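Local structure of Maltose/maltodextrin transport permease homologue (Bdellovibrio bacteriovorus HD100, 6FFL) at residues V112-M117 with E163-A168; G234-G239 with G268-S273; A52-S57 with M75-P80. The protein binds maltotriose through this MalE-like domain, which is fused to the membrane subunit MalF of a transporter that probably imports maltose and maltodextrins. All blocks are in the same frame, centred on the assembly; numbering follows the deposited sequence.

Contact 1: V112-M117 with E163-A168. With GLC (alpha-D-glucopyranose), chain B; GLC (alpha-D-glucopyranose), chain C.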
loop_
_atom_site.group_PDB
_atom_site.type_symbol
_atom_site.label_atom_id
_atom_site.label_comp_id
_atom_site.label_asym_id
_atom_site.label_seq_id
_atom_site.Cartn_x
_atom_site.Cartn_y
_atom_site.Cartn_z
ATOM N N VAL A 112 10.514 -3.829 0.124
ATOM C CA VAL A 112 10.002 -3.485 -1.195
ATOM C C VAL A 112 8.742 -4.303 -1.422
ATOM O O VAL A 112 8.688 -5.491 -1.086
ATOM C CB VAL A 112 11.057 -3.735 -2.299
ATOM C CG1 VAL A 112 10.447 -3.667 -3.686
ATOM C CG2 VAL A 112 12.196 -2.704 -2.172
ATOM N N GLY A 113 7.714 -3.663 -1.963
ATOM C CA GLY A 113 6.472 -4.367 -2.227
ATOM C C GLY A 113 5.327 -3.376 -2.213
ATOM O O GLY A 113 5.186 -2.587 -3.146
ATOM N N ASN A 114 4.522 -3.409 -1.160
ATOM C CA ASN A 114 3.349 -2.547 -1.035
ATOM C C ASN A 114 2.335 -2.817 -2.138
ATOM O O ASN A 114 1.543 -1.945 -2.487
ATOM C CB ASN A 114 3.759 -1.064 -1.023
ATOM C CG ASN A 114 2.722 -0.193 -0.361
ATOM O OD1 ASN A 114 2.275 -0.495 0.745
ATOM N ND2 ASN A 114 2.316 0.882 -1.035
ATOM N N HIS A 115 2.355 -4.024 -2.695
ATOM C CA HIS A 115 1.607 -4.362 -3.894
ATOM C C HIS A 115 0.384 -5.202 -3.545
ATOM O O HIS A 115 0.431 -6.048 -2.644
ATOM C CB HIS A 115 2.493 -5.118 -4.887
ATOM C CG HIS A 115 3.193 -6.311 -4.302
ATOM N ND1 HIS A 115 4.037 -6.223 -3.209
ATOM C CD2 HIS A 115 3.187 -7.614 -4.666
ATOM C CE1 HIS A 115 4.521 -7.423 -2.932
ATOM N NE2 HIS A 115 4.020 -8.286 -3.802
ATOM N N LEU A 116 -0.701 -4.978 -4.283
ATOM C CA LEU A 116 -1.923 -5.753 -4.130
ATOM C C LEU A 116 -1.867 -7.042 -4.939
ATOM O O LEU A 116 -1.198 -7.131 -5.973
ATOM C CB LEU A 116 -3.129 -4.938 -4.574
ATOM C CG LEU A 116 -3.406 -3.709 -3.724
ATOM C CD1 LEU A 116 -4.511 -2.885 -4.398
ATOM C CD2 LEU A 116 -3.803 -4.103 -2.314
ATOM N N MET A 117 -2.609 -8.040 -4.470
ATOM C CA MET A 117 -2.626 -9.341 -5.125
ATOM C C MET A 117 -3.928 -10.026 -4.746
ATOM O O MET A 117 -4.672 -9.543 -3.895
ATOM C CB MET A 117 -1.420 -10.180 -4.700
ATOM C CG MET A 117 -1.512 -10.677 -3.271
ATOM S SD MET A 117 0.095 -10.904 -2.479
ATOM C CE MET A 117 0.566 -9.190 -2.167
ATOM N N GLU A 163 -11.672 2.256 -1.936
ATOM C CA GLU A 163 -10.403 2.959 -1.778
ATOM C C GLU A 163 -9.651 2.950 -3.101
ATOM O O GLU A 163 -9.449 1.887 -3.672
ATOM C CB GLU A 163 -9.579 2.272 -0.689
ATOM C CG GLU A 163 -8.287 2.974 -0.308
ATOM C CD GLU A 163 -8.501 4.330 0.325
ATOM O OE1 GLU A 163 -9.524 4.510 1.019
ATOM O OE2 GLU A 163 -7.652 5.236 0.126
ATOM N N PRO A 164 -9.213 4.111 -3.613
ATOM C CA PRO A 164 -8.653 4.135 -4.973
ATOM C C PRO A 164 -7.465 3.209 -5.183
ATOM O O PRO A 164 -7.308 2.651 -6.275
ATOM C CB PRO A 164 -8.257 5.609 -5.158
ATOM C CG PRO A 164 -9.155 6.350 -4.260
ATOM C CD PRO A 164 -9.413 5.462 -3.065
ATOM N N PHE A 165 -6.601 3.048 -4.177
ATOM C CA PHE A 165 -5.476 2.126 -4.328
ATOM C C PHE A 165 -5.950 0.749 -4.771
ATOM O O PHE A 165 -5.268 0.072 -5.550
ATOM C CB PHE A 165 -4.718 2.025 -3.004
ATOM C CG PHE A 165 -3.335 1.430 -3.126
ATOM C CD1 PHE A 165 -2.327 2.105 -3.808
ATOM C CD2 PHE A 165 -3.045 0.212 -2.530
ATOM C CE1 PHE A 165 -1.032 1.579 -3.893
ATOM C CE2 PHE A 165 -1.764 -0.334 -2.609
ATOM C CZ PHE A 165 -0.753 0.355 -3.303
ATOM N N PHE A 166 -7.130 0.338 -4.311
ATOM C CA PHE A 166 -7.596 -1.021 -4.556
ATOM C C PHE A 166 -8.276 -1.184 -5.911
ATOM O O PHE A 166 -8.366 -2.317 -6.403
ATOM C CB PHE A 166 -8.522 -1.448 -3.421
ATOM C CG PHE A 166 -7.802 -1.678 -2.112
ATOM C CD1 PHE A 166 -7.405 -0.607 -1.316
ATOM C CD2 PHE A 166 -7.509 -2.969 -1.688
ATOM C CE1 PHE A 166 -6.729 -0.820 -0.113
ATOM C CE2 PHE A 166 -6.834 -3.187 -0.482
ATOM C CZ PHE A 166 -6.449 -2.114 0.298
ATOM N N PHE A 167 -8.738 -0.104 -6.555
ATOM C CA PHE A 167 -9.178 -0.284 -7.940
ATOM C C PHE A 167 -8.172 0.227 -8.963
ATOM O O PHE A 167 -8.325 -0.065 -10.155
ATOM C CB PHE A 167 -10.588 0.325 -8.173
ATOM C CG PHE A 167 -10.699 1.823 -8.016
ATOM C CD1 PHE A 167 -10.206 2.694 -8.992
ATOM C CD2 PHE A 167 -11.381 2.358 -6.932
ATOM C CE1 PHE A 167 -10.363 4.075 -8.858
ATOM C CE2 PHE A 167 -11.538 3.735 -6.784
ATOM C CZ PHE A 167 -11.013 4.596 -7.755
ATOM N N ALA A 168 -7.123 0.926 -8.527
ATOM C CA ALA A 168 -6.062 1.359 -9.433
ATOM C C ALA A 168 -5.465 0.264 -10.315
ATOM O O ALA A 168 -5.169 0.555 -11.486
ATOM C CB ALA A 168 -4.945 2.022 -8.614
HETATM C C1 GLC B . -2.121 4.464 -1.167
HETATM C C2 GLC B . -1.256 5.726 -1.162
HETATM C C3 GLC B . -2.017 6.863 -0.472
HETATM C C4 GLC B . -3.351 7.088 -1.162
HETATM C C5 GLC B . -4.157 5.781 -1.190
HETATM C C6 GLC B . -5.397 5.946 -2.063
HETATM O O2 GLC B . 0.006 5.483 -0.509
HETATM O O3 GLC B . -1.248 8.084 -0.536
HETATM O O4 GLC B . -4.083 8.096 -0.447
HETATM O O5 GLC B . -3.366 4.759 -1.806
HETATM O O6 GLC B . -6.315 4.843 -1.907
HETATM C C1 GLC C . -1.893 0.408 2.131
HETATM C C2 GLC C . -0.709 0.934 1.329
HETATM C C3 GLC C . -0.820 2.419 1.021
HETATM C C4 GLC C . -2.182 2.668 0.381
HETATM C C5 GLC C . -3.278 2.176 1.322
HETATM C C6 GLC C . -4.669 2.412 0.722
HETATM O O2 GLC C . 0.488 0.659 2.080
HETATM O O3 GLC C . 0.228 2.777 0.104
HETATM O O4 GLC C . -2.360 4.060 0.173
HETATM O O5 GLC C . -3.113 0.774 1.500
HETATM O O6 GLC C . -5.678 2.283 1.748
#
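The backbones of 112-117 and 163-168 come closest at Leu-116 and Phe-166, whose CA atoms lie 7.4 Å apart, and side chains bridge the gap; no hydrogen bond joins the two segments. Leu-116 reaches in with both methyls. Leu-116 CD1 settles on the weakly bonded helical turn, 3.3 Å from the Phe-165 O, while its CD2 approaches Phe-166 CE2 (3.7 Å) and the two side chains run at about a right angle. The Phe-165 ring extends past this leucine toward the other segment, with CG anti to the backbone N (chi1 -163°). Its rim points at the peptide of Asn-114: the Asn-114 O lies near the ring plane at its edge, 3.4 Å from Phe-165 CZ, while C4 of the middle glucose (chain C) lies over one face. Both segments line the sugar cleft of a two-lobed periplasmic-binding-protein fold, 112-117 running from one lobe to the other and 163-168 forming part of the wall near the non-reducing glucose (chain B). Asn-114 grips the middle sugar with both ends of its amide: OD1 accepts from glucose O2 at 2.5 Å, and ND2 donates to glucose O3 at 3.0 Å along an almost straight N-H line (178°). Lys-270 also donates to that OD1. On the opposite segment, the O6 of the chain B glucose accepts a hydrogen bond from Phe-165 N at 2.9 Å and donates to Glu-163 OE2 in a very short bond; Arg-355 forms a salt bridge to the same carboxylate oxygen.

Contact 2: G234-G239 with G268-S273. With GLC (alpha-D-glucopyranose), chain C; GLC (alpha-D-glucopyranose), chain D.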
loop_
_atom_site.group_PDB
_atom_site.type_symbol
_atom_site.label_atom_id
_atom_site.label_comp_id
_atom_site.label_asym_id
_atom_site.label_seq_id
_atom_site.Cartn_x
_atom_site.Cartn_y
_atom_site.Cartn_z
ATOM N N GLY A 234 -2.712 -6.353 0.230
ATOM C CA GLY A 234 -1.312 -6.114 -0.044
ATOM C C GLY A 234 -0.385 -6.994 0.794
ATOM O O GLY A 234 -0.808 -7.706 1.697
ATOM N N ASP A 235 0.910 -6.932 0.469
ATOM C CA ASP A 235 1.863 -7.787 1.178
ATOM C C ASP A 235 1.998 -7.410 2.655
ATOM O O ASP A 235 2.458 -8.236 3.451
ATOM C CB ASP A 235 3.229 -7.788 0.461
ATOM C CG ASP A 235 3.968 -6.437 0.533
ATOM O OD1 ASP A 235 3.331 -5.378 0.733
ATOM O OD2 ASP A 235 5.210 -6.453 0.377
ATOM N N TRP A 236 1.548 -6.209 3.054
ATOM C CA TRP A 236 1.543 -5.851 4.471
ATOM C C TRP A 236 0.636 -6.755 5.294
ATOM O O TRP A 236 0.762 -6.776 6.525
ATOM C CB TRP A 236 1.069 -4.400 4.664
ATOM C CG TRP A 236 -0.311 -4.176 4.082
ATOM C CD1 TRP A 236 -1.510 -4.484 4.662
ATOM C CD2 TRP A 236 -0.620 -3.636 2.783
ATOM N NE1 TRP A 236 -2.545 -4.163 3.810
ATOM C CE2 TRP A 236 -2.026 -3.639 2.655
ATOM C CE3 TRP A 236 0.155 -3.138 1.729
ATOM C CZ2 TRP A 236 -2.674 -3.168 1.507
ATOM C CZ3 TRP A 236 -0.492 -2.672 0.578
ATOM C CH2 TRP A 236 -1.888 -2.695 0.480
ATOM N N SER A 237 -0.284 -7.486 4.653
ATOM C CA SER A 237 -1.272 -8.269 5.378
ATOM C C SER A 237 -0.854 -9.716 5.605
ATOM O O SER A 237 -1.522 -10.416 6.371
ATOM C CB SER A 237 -2.620 -8.235 4.638
ATOM O OG SER A 237 -2.554 -8.959 3.405
ATOM N N TRP A 238 0.236 -10.170 4.980
ATOM C CA TRP A 238 0.615 -11.579 5.071
ATOM C C TRP A 238 0.825 -12.008 6.516
ATOM O O TRP A 238 0.359 -13.075 6.937
ATOM C CB TRP A 238 1.898 -11.826 4.286
ATOM C CG TRP A 238 1.785 -11.667 2.797
ATOM C CD1 TRP A 238 0.642 -11.664 2.039
ATOM C CD2 TRP A 238 2.872 -11.508 1.888
ATOM N NE1 TRP A 238 0.962 -11.507 0.709
ATOM C CE2 TRP A 238 2.328 -11.425 0.591
ATOM C CE3 TRP A 238 4.261 -11.433 2.045
ATOM C CZ2 TRP A 238 3.124 -11.247 -0.542
ATOM C CZ3 TRP A 238 5.051 -11.268 0.915
ATOM C CH2 TRP A 238 4.479 -11.174 -0.362
ATOM N N GLY A 239 1.556 -11.199 7.284
ATOM C CA GLY A 239 1.896 -11.599 8.640
ATOM C C GLY A 239 0.668 -11.809 9.500
ATOM O O GLY A 239 0.591 -12.764 10.274
ATOM N N GLY A 268 6.173 -0.480 -4.773
ATOM C CA GLY A 268 7.000 0.568 -4.206
ATOM C C GLY A 268 7.535 0.223 -2.837
ATOM O O GLY A 268 8.046 -0.875 -2.627
ATOM N N THR A 269 7.422 1.154 -1.895
ATOM C CA THR A 269 7.940 0.929 -0.559
ATOM C C THR A 269 7.115 1.728 0.438
ATOM O O THR A 269 6.278 2.559 0.073
ATOM C CB THR A 269 9.434 1.313 -0.468
ATOM O OG1 THR A 269 10.002 0.769 0.733
ATOM C CG2 THR A 269 9.620 2.836 -0.460
ATOM N N LYS A 270 7.357 1.454 1.708
ATOM C CA LYS A 270 7.018 2.362 2.795
ATOM C C LYS A 270 8.317 2.629 3.541
ATOM O O LYS A 270 9.092 1.702 3.783
ATOM C CB LYS A 270 5.938 1.761 3.711
ATOM C CG LYS A 270 4.601 1.465 2.985
ATOM C CD LYS A 270 3.642 0.677 3.866
ATOM C CE LYS A 270 4.072 -0.792 3.983
ATOM N NZ LYS A 270 4.073 -1.502 2.664
ATOM N N GLY A 271 8.599 3.896 3.835
ATOM C CA GLY A 271 9.915 4.184 4.363
ATOM C C GLY A 271 9.943 5.416 5.234
ATOM O O GLY A 271 8.928 6.088 5.435
ATOM N N TYR A 272 11.146 5.707 5.737
ATOM C CA TYR A 272 11.383 6.738 6.739
ATOM C C TYR A 272 11.838 8.044 6.100
ATOM O O TYR A 272 12.636 8.046 5.156
ATOM C CB TYR A 272 12.439 6.266 7.744
ATOM C CG TYR A 272 12.052 5.007 8.508
ATOM C CD1 TYR A 272 11.315 5.095 9.688
ATOM C CD2 TYR A 272 12.429 3.746 8.058
ATOM C CE1 TYR A 272 10.964 3.966 10.400
ATOM C CE2 TYR A 272 12.069 2.599 8.756
ATOM C CZ TYR A 272 11.335 2.721 9.931
ATOM O OH TYR A 272 10.963 1.597 10.641
ATOM N N SER A 273 11.318 9.153 6.625
ATOM C CA SER A 273 11.796 10.490 6.303
ATOM C C SER A 273 12.131 11.209 7.598
ATOM O O SER A 273 11.558 10.910 8.645
ATOM C CB SER A 273 10.750 11.312 5.525
ATOM O OG SER A 273 10.384 10.687 4.297
HETATM C C1 GLC C . -1.893 0.408 2.131
HETATM C C2 GLC C . -0.709 0.934 1.329
HETATM C C3 GLC C . -0.820 2.419 1.021
HETATM C C4 GLC C . -2.182 2.668 0.381
HETATM C C5 GLC C . -3.278 2.176 1.322
HETATM C C6 GLC C . -4.669 2.412 0.722
HETATM O O2 GLC C . 0.488 0.659 2.080
HETATM O O3 GLC C . 0.228 2.777 0.104
HETATM O O4 GLC C . -2.360 4.060 0.173
HETATM O O5 GLC C . -3.113 0.774 1.500
HETATM O O6 GLC C . -5.678 2.283 1.748
HETATM C C1 GLC D . -2.126 -1.091 7.141
HETATM C C2 GLC D . -0.763 -1.096 6.439
HETATM C C3 GLC D . -0.715 -0.063 5.322
HETATM C C4 GLC D . -1.918 -0.200 4.388
HETATM C C5 GLC D . -3.223 -0.196 5.197
HETATM C C6 GLC D . -4.432 -0.468 4.303
HETATM O O1 GLC D . -2.281 0.129 7.868
HETATM O O2 GLC D . 0.275 -0.769 7.367
HETATM O O3 GLC D . 0.532 -0.212 4.609
HETATM O O4 GLC D . -1.876 0.900 3.457
HETATM O O5 GLC D . -3.202 -1.223 6.194
HETATM O O6 GLC D . -5.647 -0.305 5.048
HETATM O O HOH W 1 3.940 -4.110 3.150
#
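Trp-236 and Lys-270 approach from different segments beside the maltotriose, the indole broadside to the sugar and the lysine chain bending past its hydroxyls. One indole face carries two glucose units: C1 of the middle sugar (chain C) stands 3.5 Å above the plane toward the rim, and C4 of the reducing-end sugar (chain D) lies over the ring centre. On the other face sits the CA of Gly-234, which leaves the indole clasped between backbone and ligand. A chi1 of 58° places Trp-236 CG between its backbone N and carbonyl carbon, folding the ring back over that glycine. Such an aromatic platform under a pyranose is a hallmark of sugar-binding proteins, and here it belongs to the MalE-like cleft. Lys-270 bends at chi3 and chi4, its CD passing 3.3 Å from O3 of the chain D glucose before the ammonium turns aside. The Lys-270 NZ is 4.3 Å from Trp-236 CE3, oblique to the ring, and its direct protein partner is Asn-114 OD1. A water completes the crossing: it accepts from Lys-270 NZ at 2.7 Å and donates to Asp-235 OD1 at 2.8 Å, spanning two opposite charges too far apart for a salt bridge. The indole NE1 is hydrogen-bonded to Tyr-216 OH.

Contact 3: A52-S57 with M75-P80. With PT (platinum (II) ion), chain E.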
loop_
_atom_site.group_PDB
_atom_site.type_symbol
_atom_site.label_atom_id
_atom_site.label_comp_id
_atom_site.label_asym_id
_atom_site.label_seq_id
_atom_site.Cartn_x
_atom_site.Cartn_y
_atom_site.Cartn_z
ATOM N N ALA A 52 1.282 19.140 11.629
ATOM C CA ALA A 52 2.205 19.323 12.741
ATOM C C ALA A 52 3.500 19.983 12.284
ATOM O O ALA A 52 4.011 20.887 12.955
ATOM C CB ALA A 52 2.495 17.985 13.417
ATOM N N ALA A 53 4.038 19.554 11.142
ATOM C CA ALA A 53 5.315 20.092 10.679
ATOM C C ALA A 53 5.164 21.522 10.178
ATOM O O ALA A 53 6.058 22.353 10.379
ATOM C CB ALA A 53 5.897 19.187 9.590
ATOM N N MET A 54 4.036 21.843 9.537
ATOM C CA MET A 54 3.820 23.227 9.132
ATOM C C MET A 54 3.664 24.138 10.341
ATOM O O MET A 54 4.076 25.304 10.299
ATOM C CB MET A 54 2.591 23.319 8.232
ATOM C CG MET A 54 2.834 22.803 6.837
ATOM S SD MET A 54 1.721 23.603 5.682
ATOM C CE MET A 54 0.260 22.611 5.902
ATOM N N GLY A 55 3.077 23.627 11.420
ATOM C CA GLY A 55 2.981 24.325 12.683
ATOM C C GLY A 55 4.261 24.378 13.484
ATOM O O GLY A 55 4.250 24.841 14.629
ATOM N N GLY A 56 5.371 23.925 12.914
ATOM C CA GLY A 56 6.669 24.023 13.553
ATOM C C GLY A 56 7.085 22.836 14.390
ATOM O O GLY A 56 8.124 22.904 15.056
ATOM N N SER A 57 6.322 21.747 14.373
ATOM C CA SER A 57 6.605 20.625 15.259
ATOM C C SER A 57 6.609 19.309 14.495
ATOM O O SER A 57 7.161 19.220 13.392
ATOM C CB SER A 57 5.576 20.579 16.392
ATOM O OG SER A 57 5.939 19.630 17.375
ATOM N N MET A 75 6.457 20.792 0.305
ATOM C CA MET A 75 6.113 21.659 1.429
ATOM C C MET A 75 7.317 21.993 2.302
ATOM O O MET A 75 7.174 22.754 3.268
ATOM C CB MET A 75 5.033 21.005 2.295
ATOM C CG MET A 75 3.713 20.731 1.587
ATOM S SD MET A 75 2.655 22.175 1.446
ATOM C CE MET A 75 1.116 21.427 0.901
ATOM N N GLY A 76 8.483 21.437 1.988
ATOM C CA GLY A 76 9.695 21.694 2.745
ATOM C C GLY A 76 9.685 21.148 4.158
ATOM O O GLY A 76 10.349 21.709 5.029
ATOM N N ILE A 77 8.957 20.064 4.421
ATOM C CA ILE A 77 8.841 19.582 5.791
ATOM C C ILE A 77 9.650 18.315 6.051
ATOM O O ILE A 77 9.626 17.806 7.179
ATOM C CB ILE A 77 7.366 19.382 6.196
ATOM C CG1 ILE A 77 6.689 18.345 5.293
ATOM C CG2 ILE A 77 6.639 20.739 6.186
ATOM C CD1 ILE A 77 5.210 18.059 5.664
ATOM N N VAL A 78 10.376 17.793 5.060
ATOM C CA VAL A 78 11.296 16.684 5.299
ATOM C C VAL A 78 12.647 17.001 4.672
ATOM O O VAL A 78 12.741 17.765 3.704
ATOM C CB VAL A 78 10.768 15.342 4.755
ATOM C CG1 VAL A 78 9.569 14.876 5.589
ATOM C CG2 VAL A 78 10.430 15.458 3.264
ATOM N N ARG A 79 13.702 16.393 5.228
ATOM C CA ARG A 79 15.085 16.711 4.851
ATOM C C ARG A 79 15.565 15.807 3.718
ATOM O O ARG A 79 15.278 14.606 3.724
ATOM C CB ARG A 79 16.023 16.525 6.038
ATOM C CG ARG A 79 15.644 17.316 7.270
ATOM C CD ARG A 79 16.532 16.946 8.454
ATOM N NE ARG A 79 16.399 17.936 9.520
ATOM C CZ ARG A 79 17.310 18.851 9.816
ATOM N NH1 ARG A 79 18.460 18.892 9.149
ATOM N NH2 ARG A 79 17.076 19.711 10.798
ATOM N N PRO A 80 16.301 16.331 2.737
ATOM C CA PRO A 80 16.988 15.441 1.791
ATOM C C PRO A 80 17.957 14.560 2.561
ATOM O O PRO A 80 18.642 15.029 3.469
ATOM C CB PRO A 80 17.734 16.403 0.856
ATOM C CG PRO A 80 17.144 17.750 1.106
ATOM C CD PRO A 80 16.634 17.748 2.511
HETATM PT PT PT E . 2.200 22.695 3.647
HETATM O O HOH W 2 2.010 20.662 4.243
#
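Ala-53 and Ile-77 meet through aliphatic carbons, and a flat group beside them is the set of donors about the platinum ion: the Met-54 and Met-75 sulfurs and a water lie in one plane with it. Two helix ends of the binding-protein fold come together at this point, each closed by a Schellman motif with a glycine of positive phi: Gly-56 after helix 42-54 and Gly-76 after helix 69-74. The Ala-53 CB packs 3.7 Å from the Ile-77 CB, and the CG2 branch of the isoleucine turns toward Met-54, whose CG is 4.4 Å from it. Phe-49 and Phe-72 also press on Ile-77. Farther out, at the protein surface, the thioethers of Met-54 and Met-75 clamp the metal from opposite sides, with an angle of about 170° between the two sulfurs at the platinum. The water binds at nearly a right angle to both, consistent with three corners of the square-planar geometry usual for platinum(II). The metal is probably an additive bound by the soft sulfur ligands. Met-75 bends at chi2 (-80°) to bring its thioether round to the ion, and both sulfurs, Met-54 SD and Met-75 SD, stand 2.3 Å from the platinum.

Overall arrangement
From the N terminus, contact 3 closes first, drawing the end of helix 42-54 to the turn after helix 69-74 and enclosing strand 61-65. Contact 1 closes the next loop, between the passage into strand 116-121 and helix 164-167, and contact 2 the last, from the end of strand 228-234 to strand 266-274. The three follow in series, none nested or crossing. Contacts 1 and 2 nevertheless adjoin, through the backbone of Gly-113 and Gly-268, and share the middle glucose where the two lobes face each other. Strand 266-274 then leads to contact 3: Ser-273 touches Val-78, although contacts 1 and 3 stay about 17 Å apart at their nearest atoms.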